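Local coordinates for protein beta-galactosidase (Geobacillus stearothermophilus, PDB 4OIF) that probably hydrolyses terminal non-reducing beta-D-galactose residues from beta-D-galactosides, as a zinc-containing, trimeric member of glycosyl hydrolase family 42, at residues K436-P439 with Q440-Q444; T296-L299 with A300-V303; G596-E599 with D600-R604. All coordinates share one frame; numbering follows the deposited sequence.

Contact 1: K436-P439 with Q440-Q444; sequences KRYP and QTLVQ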
# COMPACT_ATOMS: atom_id res chain seq x y z
N LYS A 436 -0.04 -18.60 6.94
CA LYS A 436 -1.14 -19.46 7.36
C LYS A 436 -1.58 -20.34 6.19
O LYS A 436 -1.55 -21.56 6.28
CB LYS A 436 -2.32 -18.64 7.89
CG LYS A 436 -2.03 -17.85 9.16
CD LYS A 436 -3.26 -17.06 9.59
CE LYS A 436 -2.97 -16.07 10.72
NZ LYS A 436 -4.16 -15.19 11.01
N ARG A 437 -1.98 -19.68 5.10
CA ARG A 437 -2.20 -20.30 3.79
C ARG A 437 -2.96 -21.62 3.85
O ARG A 437 -2.50 -22.64 3.32
CB ARG A 437 -0.85 -20.49 3.09
CG ARG A 437 -0.11 -19.16 2.85
CD ARG A 437 1.15 -19.32 2.00
NE ARG A 437 0.86 -19.84 0.66
CZ ARG A 437 0.41 -19.10 -0.35
NH1 ARG A 437 0.21 -17.80 -0.19
NH2 ARG A 437 0.17 -19.66 -1.53
N TYR A 438 -4.12 -21.58 4.49
CA TYR A 438 -4.91 -22.78 4.78
C TYR A 438 -5.36 -23.53 3.50
O TYR A 438 -4.99 -24.71 3.31
CB TYR A 438 -6.10 -22.38 5.68
CG TYR A 438 -7.18 -23.44 5.89
CD1 TYR A 438 -6.87 -24.67 6.47
CD2 TYR A 438 -8.49 -23.20 5.53
CE1 TYR A 438 -7.84 -25.62 6.67
CE2 TYR A 438 -9.47 -24.15 5.73
CZ TYR A 438 -9.14 -25.37 6.29
OH TYR A 438 -10.10 -26.33 6.50
N PRO A 439 -6.12 -22.86 2.61
CA PRO A 439 -6.56 -23.56 1.41
C PRO A 439 -5.39 -24.07 0.55
O PRO A 439 -5.42 -25.21 0.06
CB PRO A 439 -7.37 -22.51 0.66
CG PRO A 439 -6.90 -21.21 1.19
CD PRO A 439 -6.60 -21.46 2.62
N GLN A 440 -4.37 -23.23 0.40
CA GLN A 440 -3.15 -23.62 -0.31
C GLN A 440 -2.55 -24.90 0.28
O GLN A 440 -2.14 -25.81 -0.46
CB GLN A 440 -2.12 -22.50 -0.27
CG GLN A 440 -2.52 -21.24 -1.05
CD GLN A 440 -3.22 -20.19 -0.19
OE1 GLN A 440 -3.73 -20.49 0.89
NE2 GLN A 440 -3.23 -18.95 -0.67
N THR A 441 -2.49 -24.96 1.61
CA THR A 441 -1.97 -26.12 2.32
C THR A 441 -2.77 -27.37 1.95
O THR A 441 -2.20 -28.43 1.60
CB THR A 441 -2.00 -25.89 3.86
OG1 THR A 441 -1.18 -24.76 4.19
CG2 THR A 441 -1.50 -27.10 4.62
N LEU A 442 -4.09 -27.23 2.01
CA LEU A 442 -4.92 -28.32 1.53
C LEU A 442 -4.50 -28.77 0.12
O LEU A 442 -4.32 -29.97 -0.11
CB LEU A 442 -6.39 -27.93 1.54
CG LEU A 442 -7.08 -28.26 2.85
CD1 LEU A 442 -6.47 -27.47 3.99
CD2 LEU A 442 -8.56 -27.94 2.69
N VAL A 443 -4.31 -27.82 -0.79
CA VAL A 443 -3.86 -28.17 -2.14
C VAL A 443 -2.51 -28.93 -2.11
O VAL A 443 -2.28 -29.84 -2.92
CB VAL A 443 -3.74 -26.91 -3.03
CG1 VAL A 443 -3.24 -27.27 -4.40
CG2 VAL A 443 -5.08 -26.24 -3.14
N GLN A 444 -1.64 -28.58 -1.17
CA GLN A 444 -0.39 -29.32 -1.00
C GLN A 444 -0.67 -30.78 -0.65
O GLN A 444 0.06 -31.68 -1.08
CB GLN A 444 0.49 -28.71 0.10
CG GLN A 444 1.10 -27.39 -0.28
CD GLN A 444 1.27 -27.28 -1.78
OE1 GLN A 444 2.11 -27.98 -2.37
NE2 GLN A 444 0.47 -26.42 -2.41
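The guanidinium of R437 carries the side-chain amide of Q440 over one face, NE2 lying 3.3 Å above the plane and offset toward its rim. The two flat groups are turned 44° apart, so this is a slanted contact, with R437 NH2 3.2 Å from Q440 CG. A bend at chi3 (61°) turns the guanidinium forward over the first turn, across Q440. Beyond the pair, D262 takes a salt bridge from R437 NH2 and a hydrogen bond from Q440 NE2, so one carboxylate oxygen draws both groups together. The ring of Y438 is met obliquely by L442, Y438 CE1 lying 3.5 Å from L442 CD1, while the Y438 hydroxyl is bonded to the backbone N of D418. The Y438 ring also meets that of Y417. P439 runs alongside Q440, its CG 3.3 Å from Q440 OE1. At the helix start, R437 is the N-cap residue, but its carbonyl does the work: O receives T441 N at 2.9 Å and T441 OG1 at 2.6 Å, the hydroxyl coming from above the carbonyl plane. OG1 stands anti to the carbonyl carbon of T441 (chi1 -61°), which turns it back toward the preceding turn. L442 N to Y438 O and V443 N to P439 O continue the alpha-helical pattern of helix 438-451, in the trimerisation domain. Two donors from a single residue thus grip R437 O, pinning the first turn, while the shared anion of D262 is likely to offset the positive charge of R437 and to limit rotation of the Q440 amide.

Contact 2: T296-L299 with A300-V303; sequences TADL and AMKV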
# COMPACT_ATOMS: atom_id res chain seq x y z
N THR A 296 1.78 -24.78 -15.92
CA THR A 296 0.41 -25.02 -16.32
C THR A 296 -0.20 -26.16 -15.48
O THR A 296 -1.38 -26.11 -15.10
CB THR A 296 0.36 -25.36 -17.82
OG1 THR A 296 0.83 -24.23 -18.57
CG2 THR A 296 -1.04 -25.68 -18.26
N ALA A 297 0.64 -27.15 -15.15
CA ALA A 297 0.23 -28.28 -14.32
C ALA A 297 -0.17 -27.87 -12.88
O ALA A 297 -1.16 -28.39 -12.35
CB ALA A 297 1.36 -29.33 -14.28
N ASP A 298 0.57 -26.95 -12.26
CA ASP A 298 0.24 -26.50 -10.90
C ASP A 298 -1.11 -25.77 -10.84
O ASP A 298 -1.95 -26.01 -9.94
CB ASP A 298 1.34 -25.58 -10.36
CG ASP A 298 2.65 -26.30 -10.10
OD1 ASP A 298 2.64 -27.44 -9.57
OD2 ASP A 298 3.71 -25.72 -10.43
N LEU A 299 -1.31 -24.89 -11.81
CA LEU A 299 -2.58 -24.19 -11.94
C LEU A 299 -3.72 -25.18 -12.17
O LEU A 299 -4.77 -25.10 -11.52
CB LEU A 299 -2.52 -23.18 -13.08
CG LEU A 299 -3.74 -22.26 -13.23
CD1 LEU A 299 -4.04 -21.61 -11.89
CD2 LEU A 299 -3.48 -21.20 -14.29
N ALA A 300 -3.49 -26.13 -13.08
CA ALA A 300 -4.50 -27.13 -13.43
C ALA A 300 -4.89 -27.92 -12.19
O ALA A 300 -6.07 -28.19 -11.96
CB ALA A 300 -4.00 -28.06 -14.52
N MET A 301 -3.88 -28.28 -11.40
CA MET A 301 -4.11 -28.95 -10.12
C MET A 301 -4.99 -28.12 -9.20
O MET A 301 -5.94 -28.65 -8.60
CB MET A 301 -2.78 -29.23 -9.43
CG MET A 301 -2.92 -30.05 -8.16
SD MET A 301 -1.32 -30.41 -7.44
CE MET A 301 -0.74 -28.74 -7.16
N LYS A 302 -4.69 -26.82 -9.08
CA LYS A 302 -5.54 -25.93 -8.26
C LYS A 302 -7.01 -25.93 -8.73
O LYS A 302 -7.97 -25.99 -7.91
CB LYS A 302 -5.00 -24.50 -8.28
CG LYS A 302 -3.76 -24.27 -7.45
CD LYS A 302 -3.35 -22.82 -7.53
CE LYS A 302 -1.89 -22.63 -7.24
NZ LYS A 302 -1.45 -21.22 -7.48
N VAL A 303 -7.17 -25.89 -10.05
CA VAL A 303 -8.50 -25.90 -10.64
C VAL A 303 -9.22 -27.19 -10.29
O VAL A 303 -10.39 -27.19 -9.90
CB VAL A 303 -8.43 -25.73 -12.17
CG1 VAL A 303 -9.83 -25.76 -12.78
CG2 VAL A 303 -7.73 -24.43 -12.53
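T296 O accepts A300 N at 2.9 Å, the first of four successive i to i+4 bonds that carry the backbone of 296-299 into that of 300-303. A297 O to M301 N and D298 O to K302 N follow, and L299 O to V303 N, at 2.9 Å, completes the set. The N-H...O angles lie between 155° and 160°, as in a regular alpha helix. In the first three bonds the donor is tilted moderately from the carbonyl plane; V303 N sits nearly on the line of the L299 carbonyl. Side chains of the later turn rest on the carbonyls of the earlier one: A300 CB is 3.3 Å from T296 O, and V303 CG2 is 3.2 Å from L299 O. V303 CG2 lies anti to its own carbonyl carbon, which directs this methyl back along the helix. This is the opening of helix 296-312, which links strands 282-284 and 319-322 in a beta-alpha-beta unit of the TIM barrel. One flank of it faces helix 341-351, where V303 touches Q348 and M349. Another flank faces helix 438-451, where M301 packs on V443, Y446, R447 and W450. The M301 chain is extended through chi1 and chi2, then bent at chi3 (60°), which folds CE back toward D298 O, 4.1 Å away. D298 OD1 makes a salt bridge to R447 on the same neighbouring helix, so an ionic tie accompanies the methionine packing. K302 leans its CG against D298 O at 3.5 Å, and its extended chain then takes NZ to salt bridges with D262 and E294, two carboxylates that probably share its charge.

Contact 3: G596-E599 with D600-R604; sequences GRLE and DQFHR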
# COMPACT_ATOMS: atom_id res chain seq x y z
N GLY A 596 5.11 -30.71 10.99
CA GLY A 596 5.73 -29.57 10.35
C GLY A 596 5.28 -29.44 8.92
O GLY A 596 4.70 -30.36 8.36
N ARG A 597 5.52 -28.28 8.33
CA ARG A 597 5.15 -28.05 6.94
C ARG A 597 6.34 -28.42 6.06
O ARG A 597 7.39 -27.76 6.07
CB ARG A 597 4.69 -26.62 6.72
CG ARG A 597 4.40 -26.29 5.28
CD ARG A 597 3.89 -24.88 5.13
NE ARG A 597 2.52 -24.72 5.62
CZ ARG A 597 1.91 -23.54 5.75
NH1 ARG A 597 2.57 -22.42 5.44
NH2 ARG A 597 0.67 -23.48 6.18
N LEU A 598 6.18 -29.49 5.31
CA LEU A 598 7.32 -30.12 4.66
C LEU A 598 7.20 -30.03 3.14
O LEU A 598 6.10 -29.94 2.61
CB LEU A 598 7.43 -31.58 5.13
CG LEU A 598 7.58 -31.75 6.65
CD1 LEU A 598 7.63 -33.21 7.03
CD2 LEU A 598 8.83 -31.07 7.14
N GLU A 599 8.35 -30.04 2.46
CA GLU A 599 8.39 -30.00 1.00
C GLU A 599 7.52 -31.06 0.32
O GLU A 599 7.10 -32.03 0.94
CB GLU A 599 9.83 -30.17 0.53
CG GLU A 599 10.47 -31.45 1.05
CD GLU A 599 11.84 -31.69 0.45
OE1 GLU A 599 12.82 -31.79 1.23
OE2 GLU A 599 11.93 -31.77 -0.79
N ASP A 600 7.25 -30.85 -0.97
CA ASP A 600 6.38 -31.72 -1.77
C ASP A 600 6.72 -33.22 -1.69
O ASP A 600 5.82 -34.08 -1.58
CB ASP A 600 6.44 -31.29 -3.23
CG ASP A 600 5.68 -30.01 -3.50
OD1 ASP A 600 4.71 -29.71 -2.77
OD2 ASP A 600 6.03 -29.32 -4.47
N GLN A 601 8.01 -33.51 -1.74
CA GLN A 601 8.47 -34.88 -1.80
C GLN A 601 8.01 -35.64 -0.57
O GLN A 601 7.72 -36.84 -0.65
CB GLN A 601 9.99 -34.94 -1.94
CG GLN A 601 10.50 -36.32 -2.35
CD GLN A 601 9.84 -36.80 -3.63
OE1 GLN A 601 9.68 -36.04 -4.59
NE2 GLN A 601 9.42 -38.07 -3.64
N PHE A 602 7.95 -34.95 0.57
CA PHE A 602 7.48 -35.61 1.79
C PHE A 602 6.08 -36.13 1.61
O PHE A 602 5.81 -37.29 1.91
CB PHE A 602 7.50 -34.71 3.02
CG PHE A 602 6.85 -35.35 4.22
CD1 PHE A 602 7.54 -36.28 4.98
CD2 PHE A 602 5.54 -35.07 4.56
CE1 PHE A 602 6.94 -36.89 6.08
CE2 PHE A 602 4.95 -35.69 5.65
CZ PHE A 602 5.65 -36.59 6.41
N HIS A 603 5.18 -35.27 1.13
CA HIS A 603 3.80 -35.69 0.95
C HIS A 603 3.71 -36.79 -0.09
O HIS A 603 2.93 -37.74 0.06
CB HIS A 603 2.92 -34.49 0.57
CG HIS A 603 2.95 -33.40 1.60
ND1 HIS A 603 3.40 -32.13 1.32
CD2 HIS A 603 2.61 -33.41 2.91
CE1 HIS A 603 3.34 -31.40 2.43
NE2 HIS A 603 2.86 -32.15 3.40
N ARG A 604 4.53 -36.68 -1.13
CA ARG A 604 4.58 -37.74 -2.12
C ARG A 604 4.89 -39.09 -1.46
O ARG A 604 4.14 -40.04 -1.63
CB ARG A 604 5.60 -37.43 -3.21
CG ARG A 604 5.19 -36.28 -4.12
CD ARG A 604 6.02 -36.28 -5.39
NE ARG A 604 5.80 -35.07 -6.16
CZ ARG A 604 6.63 -34.03 -6.17
NH1 ARG A 604 7.76 -34.06 -5.46
NH2 ARG A 604 6.34 -32.97 -6.90
O HOH W 1 3.43 -30.70 6.05
O HOH W 2 9.99 -31.61 -2.58
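A strand-to-helix turn joins L598 to F602 and H603: the short, weakly bonded strand 597-598, outermost within this chain in the mixed sheet of the trimerisation domain, runs into helix 600-613, and the residues on either side of the junction fold onto each other. L598 CD1 stands over the face of the F602 ring, 3.5 Å from its centroid and only 8° off the normal, a centred CH-pi contact. The phenyl is placed there with CG anti to the F602 backbone N (chi1 173°), and its ring is also met edge-to-face by Y545 and Y550. An alanine at F602 would take away the ring surface beneath the leucine methyl, and is likely to open a gap among L598, Y545 and Y550. On the polar side, E599 O takes a weak bond from F602 N at 3.1 Å, with an N-H...O angle of 134°. One water receives L598 N and donates to G596 O at 2.7 Å; it is also hydrogen-bonded to H603 NE2, so the imidazole is tied to the strand backbone through it. A second water donates to E599 OE2 at 2.6 Å and accepts from Q601 N at 2.9 Å; the other oxygen of E599, OE1, is bonded to E551 N. Within the helix R604 NH1 reaches Q601 OE1 from above the amide plane. L598 and E599 thus meet the first helical turn at F602 and H603 in a beta-to-alpha connection, consistent with an alpha/beta domain related to the glutaminase I clan.

Following the chain from the N terminus, contact 2 comes first, then contact 1, then contact 3; they lie in series, none enclosing or crossing another, and each closes only a local turn. Contact 2 belongs to the TIM barrel, whereas contacts 1 and 3 fall in the trimerisation domain. Helix 438-451 stands between the other two: V443 CG1 of contact 1 packs on M301 CE of contact 2 at 4.0 Å, joining barrel and trimerisation domain. Toward contact 3, R597 NH2 probably hydrogen-bonds K436 O at 2.9 Å. Contacts 2 and 3 do not touch, their nearest atoms about 6 Å apart, yet R447 forms salt bridges with both D298 and D600.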